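Side-chain contacts in galactose mutarotase related enzyme (Lactobacillus casei, PDB 3Q1N), which probably binds carbohydrate and may act as a sugar isomerase, perhaps interconverting anomers: residues 81-84 and 90-93; 113-116 and 121-124. All coordinates share one frame; numbering follows the deposited sequence. Where two conformers were deposited one is given.

Interaction 1: residues 81-84 and 90-93; sequences FDVS and AVTF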
loop_
_atom_site.group_PDB
_atom_site.type_symbol
_atom_site.label_atom_id
_atom_site.label_comp_id
_atom_site.label_asym_id
_atom_site.label_seq_id
_atom_site.Cartn_x
_atom_site.Cartn_y
_atom_site.Cartn_z
ATOM N N PHE A 81 -11.091 -4.520 -12.695
ATOM C CA PHE A 81 -10.011 -5.159 -13.452
ATOM C C PHE A 81 -10.579 -6.409 -14.101
ATOM O O PHE A 81 -11.452 -7.084 -13.523
ATOM C CB PHE A 81 -8.869 -5.598 -12.511
ATOM C CG PHE A 81 -7.976 -4.503 -12.004
ATOM C CD1 PHE A 81 -8.465 -3.464 -11.184
ATOM C CD2 PHE A 81 -6.591 -4.580 -12.214
ATOM C CE1 PHE A 81 -7.568 -2.479 -10.676
ATOM C CE2 PHE A 81 -5.710 -3.635 -11.697
ATOM C CZ PHE A 81 -6.185 -2.594 -10.899
ATOM N N ASP A 82 -10.119 -6.722 -15.306
ATOM C CA ASP A 82 -10.489 -7.960 -15.985
ATOM C C ASP A 82 -9.699 -9.130 -15.422
ATOM O O ASP A 82 -8.535 -8.986 -15.082
ATOM C CB ASP A 82 -10.185 -7.851 -17.477
ATOM C CG ASP A 82 -11.094 -6.883 -18.194
ATOM O OD1 ASP A 82 -12.208 -6.615 -17.717
ATOM O OD2 ASP A 82 -10.662 -6.420 -19.252
ATOM N N VAL A 83 -10.323 -10.311 -15.390
ATOM C CA VAL A 83 -9.690 -11.525 -14.842
ATOM C C VAL A 83 -9.121 -12.411 -15.985
ATOM O O VAL A 83 -9.730 -12.581 -17.053
ATOM C CB VAL A 83 -10.734 -12.329 -14.055
ATOM C CG1 VAL A 83 -10.134 -13.714 -13.552
ATOM C CG2 VAL A 83 -11.254 -11.490 -12.908
ATOM N N SER A 84 -7.904 -12.902 -15.797
ATOM C CA SER A 84 -7.296 -13.819 -16.731
ATOM C C SER A 84 -6.379 -14.800 -15.992
ATOM O O SER A 84 -6.086 -14.627 -14.782
ATOM C CB SER A 84 -6.478 -13.068 -17.776
ATOM O OG SER A 84 -5.337 -12.439 -17.205
ATOM N N ALA A 90 -3.857 -19.108 -8.200
ATOM C CA ALA A 90 -3.344 -17.843 -8.755
ATOM C C ALA A 90 -4.371 -17.222 -9.693
ATOM O O ALA A 90 -5.206 -17.928 -10.293
ATOM C CB ALA A 90 -1.978 -17.999 -9.532
ATOM N N VAL A 91 -4.239 -15.907 -9.870
ATOM C CA VAL A 91 -5.117 -15.191 -10.766
ATOM C C VAL A 91 -4.501 -13.873 -11.145
ATOM O O VAL A 91 -3.756 -13.292 -10.351
ATOM C CB VAL A 91 -6.512 -14.970 -10.146
ATOM C CG1 VAL A 91 -6.419 -14.138 -8.864
ATOM C CG2 VAL A 91 -7.471 -14.270 -11.165
ATOM N N THR A 92 -4.833 -13.382 -12.347
ATOM C CA THR A 92 -4.285 -12.123 -12.851
ATOM C C THR A 92 -5.439 -11.166 -13.139
ATOM O O THR A 92 -6.489 -11.568 -13.697
ATOM C CB THR A 92 -3.395 -12.322 -14.127
ATOM O OG1 THR A 92 -2.253 -13.113 -13.795
ATOM C CG2 THR A 92 -2.899 -10.999 -14.695
ATOM N N PHE A 93 -5.257 -9.923 -12.685
ATOM C CA PHE A 93 -6.204 -8.837 -12.895
ATOM C C PHE A 93 -5.569 -7.738 -13.728
ATOM O O PHE A 93 -4.447 -7.331 -13.463
ATOM C CB PHE A 93 -6.591 -8.226 -11.543
ATOM C CG PHE A 93 -7.442 -9.108 -10.680
ATOM C CD1 PHE A 93 -8.816 -9.113 -10.815
ATOM C CD2 PHE A 93 -6.873 -9.898 -9.686
ATOM C CE1 PHE A 93 -9.649 -9.892 -10.001
ATOM C CE2 PHE A 93 -7.679 -10.716 -8.859
ATOM C CZ PHE A 93 -9.077 -10.726 -9.007
#
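The antiparallel beta hairpin of strands 82-84 and 90-96 joins Val-83 to Phe-93 and Ser-84 to Thr-92 at one end of a large antiparallel sheet. The sheet belongs to the beta-sandwich fold of the galactose mutarotase family, and within the chain strand 82-84 is its outermost strand on this side. Ser-84 and Thr-92 form a hydrogen-bonded pair. The amide N of Ser-84 donates to O of Thr-92 at 2.9 Å, and N of Thr-92 donates back to O of Ser-84 at 3.0 Å. The next pair, Val-83 and Phe-93, is non-hydrogen-bonded. There CA of Phe-93 makes a CA-H...O contact with O of Asp-82, with 3.2 Å between the two heavy atoms.

Val-83 reaches two partners with its two methyls. CG1 lies anti to the backbone N (chi1 175°) and meets CG2 of Val-91 at 3.6 Å. The side chains of Val-83 and Phe-93 lie side by side, pointing the same way, and CG2 of Val-83 meets the ring obliquely, 3.7 Å from CE1 of Phe-93. Ile-3 of strand 2-6 packs on both Val-83 and Phe-93. The side chains of Phe-81 and Phe-93 cross at about a right angle, with their CB atoms 3.6 Å apart. The Phe-81 ring turns its edge to the backbone of Phe-93, whose C lies in the plane of that ring. Ala-19 lies against both phenylalanines.

The opposite face carries Ser-84 and Thr-92. The hydroxyl of Thr-92 is hydrogen-bonded to that of Thr-114 on the next strand. OG of Ser-84 lies beside the aliphatic part of Thr-92, 3.6 Å from CB of Thr-92.

Interaction 2: residues 113-116 and 121-124; sequences VTYM and GLSV. With EDO (1,2-ethanediol), chain T.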
loop_
_atom_site.group_PDB
_atom_site.type_symbol
_atom_site.label_atom_id
_atom_site.label_comp_id
_atom_site.label_asym_id
_atom_site.label_seq_id
_atom_site.Cartn_x
_atom_site.Cartn_y
_atom_site.Cartn_z
ATOM N N VAL A 113 -1.902 -7.060 -12.180
ATOM C CA VAL A 113 -1.580 -7.575 -10.858
ATOM C C VAL A 113 -1.843 -9.088 -10.835
ATOM O O VAL A 113 -2.957 -9.510 -11.154
ATOM C CB VAL A 113 -2.476 -6.852 -9.798
ATOM C CG1 VAL A 113 -2.047 -7.178 -8.372
ATOM C CG2 VAL A 113 -2.506 -5.328 -10.063
ATOM N N THR A 114 -0.855 -9.893 -10.441
ATOM C CA THR A 114 -1.008 -11.324 -10.348
ATOM C C THR A 114 -0.852 -11.726 -8.893
ATOM O O THR A 114 0.118 -11.307 -8.254
ATOM C CB THR A 114 0.000 -12.075 -11.257
ATOM O OG1 THR A 114 -0.319 -11.784 -12.624
ATOM C CG2 THR A 114 -0.075 -13.618 -11.019
ATOM N N TYR A 115 -1.855 -12.459 -8.381
ATOM C CA TYR A 115 -1.845 -12.951 -7.006
ATOM C C TYR A 115 -1.578 -14.438 -7.051
ATOM O O TYR A 115 -2.182 -15.130 -7.853
ATOM C CB TYR A 115 -3.175 -12.715 -6.325
ATOM C CG TYR A 115 -3.544 -11.262 -6.136
ATOM C CD1 TYR A 115 -3.086 -10.561 -5.032
ATOM C CD2 TYR A 115 -4.348 -10.608 -7.057
ATOM C CE1 TYR A 115 -3.444 -9.243 -4.821
ATOM C CE2 TYR A 115 -4.682 -9.259 -6.867
ATOM C CZ TYR A 115 -4.215 -8.601 -5.751
ATOM O OH TYR A 115 -4.506 -7.271 -5.525
HETATM N N MSE A 116 -0.722 -14.938 -6.164
HETATM C CA MSE A 116 -0.521 -16.368 -6.060
HETATM C C MSE A 116 -0.264 -16.765 -4.605
HETATM O O MSE A 116 0.574 -16.155 -3.921
HETATM C CB MSE A 116 0.656 -16.795 -6.949
HETATM C CG MSE A 116 0.811 -18.297 -7.025
HETATM SE SE MSE A 116 2.370 -18.846 -8.025
HETATM C CE MSE A 116 3.331 -17.216 -8.372
ATOM N N GLY A 121 2.686 -17.946 1.943
ATOM C CA GLY A 121 1.707 -16.867 1.964
ATOM C C GLY A 121 1.292 -16.403 0.584
ATOM O O GLY A 121 1.087 -17.228 -0.327
ATOM N N LEU A 122 1.183 -15.072 0.415
ATOM C CA LEU A 122 0.595 -14.507 -0.797
ATOM C C LEU A 122 1.657 -13.722 -1.529
ATOM O O LEU A 122 2.238 -12.800 -0.939
ATOM C CB LEU A 122 -0.530 -13.539 -0.440
ATOM C CG LEU A 122 -1.219 -12.829 -1.603
ATOM C CD1 LEU A 122 -2.057 -13.834 -2.437
ATOM C CD2 LEU A 122 -2.039 -11.638 -1.077
ATOM N N SER A 123 1.946 -14.092 -2.767
ATOM C CA SER A 123 2.872 -13.328 -3.628
ATOM C C SER A 123 2.000 -12.398 -4.502
ATOM O O SER A 123 0.898 -12.787 -4.895
ATOM C CB SER A 123 3.674 -14.306 -4.490
ATOM O OG SER A 123 4.483 -15.189 -3.704
ATOM N N VAL A 124 2.461 -11.187 -4.758
ATOM C CA VAL A 124 1.751 -10.240 -5.594
ATOM C C VAL A 124 2.808 -9.642 -6.532
ATOM O O VAL A 124 3.859 -9.186 -6.066
ATOM C CB VAL A 124 1.095 -9.108 -4.793
ATOM C CG1 VAL A 124 0.152 -8.308 -5.683
ATOM C CG2 VAL A 124 0.328 -9.642 -3.541
HETATM C C1 EDO T . 0.453 -9.223 -13.526
HETATM O O1 EDO T . 0.788 -10.183 -14.481
HETATM C C2 EDO T . 1.631 -8.275 -13.313
HETATM O O2 EDO T . 2.859 -8.867 -13.011
#
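Strands 113-116 and 121-124 run antiparallel, their axes at 161°, and Met-116 and Ser-123 form a hydrogen-bonded pair. N of Ser-123 donates to O of Met-116 at 2.7 Å, and N of Met-116 returns a bond of 3.0 Å to O of Ser-123. Tyr-115 and Val-124 form the adjoining non-hydrogen-bonded pair. Their side chains lie side by side. CG1 of Val-124 approaches the ring obliquely, 3.8 Å from CE1 of Tyr-115, while CG2 of Val-124 sits 3.8 Å from CD1 of Tyr-115. Val-124 CG1 is anti to the backbone N (chi1 -169°), which also brings it to 3.7 Å from CG1 of Val-113 in one of the two modelled conformers of Val-113, a less certain contact. The two strands form a beta hairpin in the interior of the large antiparallel sheet, and strand 284-293 pairs with the far side of strand 121-130. Leu-122 reaches back with CD1 to 4.2 Å from CB of Tyr-115. Beyond the ring, OH of Tyr-115 is hydrogen-bonded to O of Ala-19. A leucine in place of Tyr-115 would probably leave that carbonyl without its hydroxyl partner and strip Val-124 of much of its ring contact. The side chains of Ser-123 and Met-116, a selenomethionine, share the face opposite Tyr-115 and Val-124.

Interactions 1 and 2 are two successive hairpins of one antiparallel sheet, with centres about 11 Å apart. Interaction 1 closes before interaction 2 opens along the chain. Strands 90-96 and 109-118 are neighbours, so the four strands follow one another across the sheet in chain order. N of Phe-93 is probably hydrogen-bonded to O of Val-113, at 2.8 Å. On the face with the aromatic rings, CD2 of Phe-93 packs on CE2 of Tyr-115 at 3.6 Å. Helix 99-104 lies in the connection between the two hairpins. Interaction 1 lies at the sheet's edge within this chain, and interaction 2 carries the same sheet inward, so the two hairpins together build one flank of the sandwich.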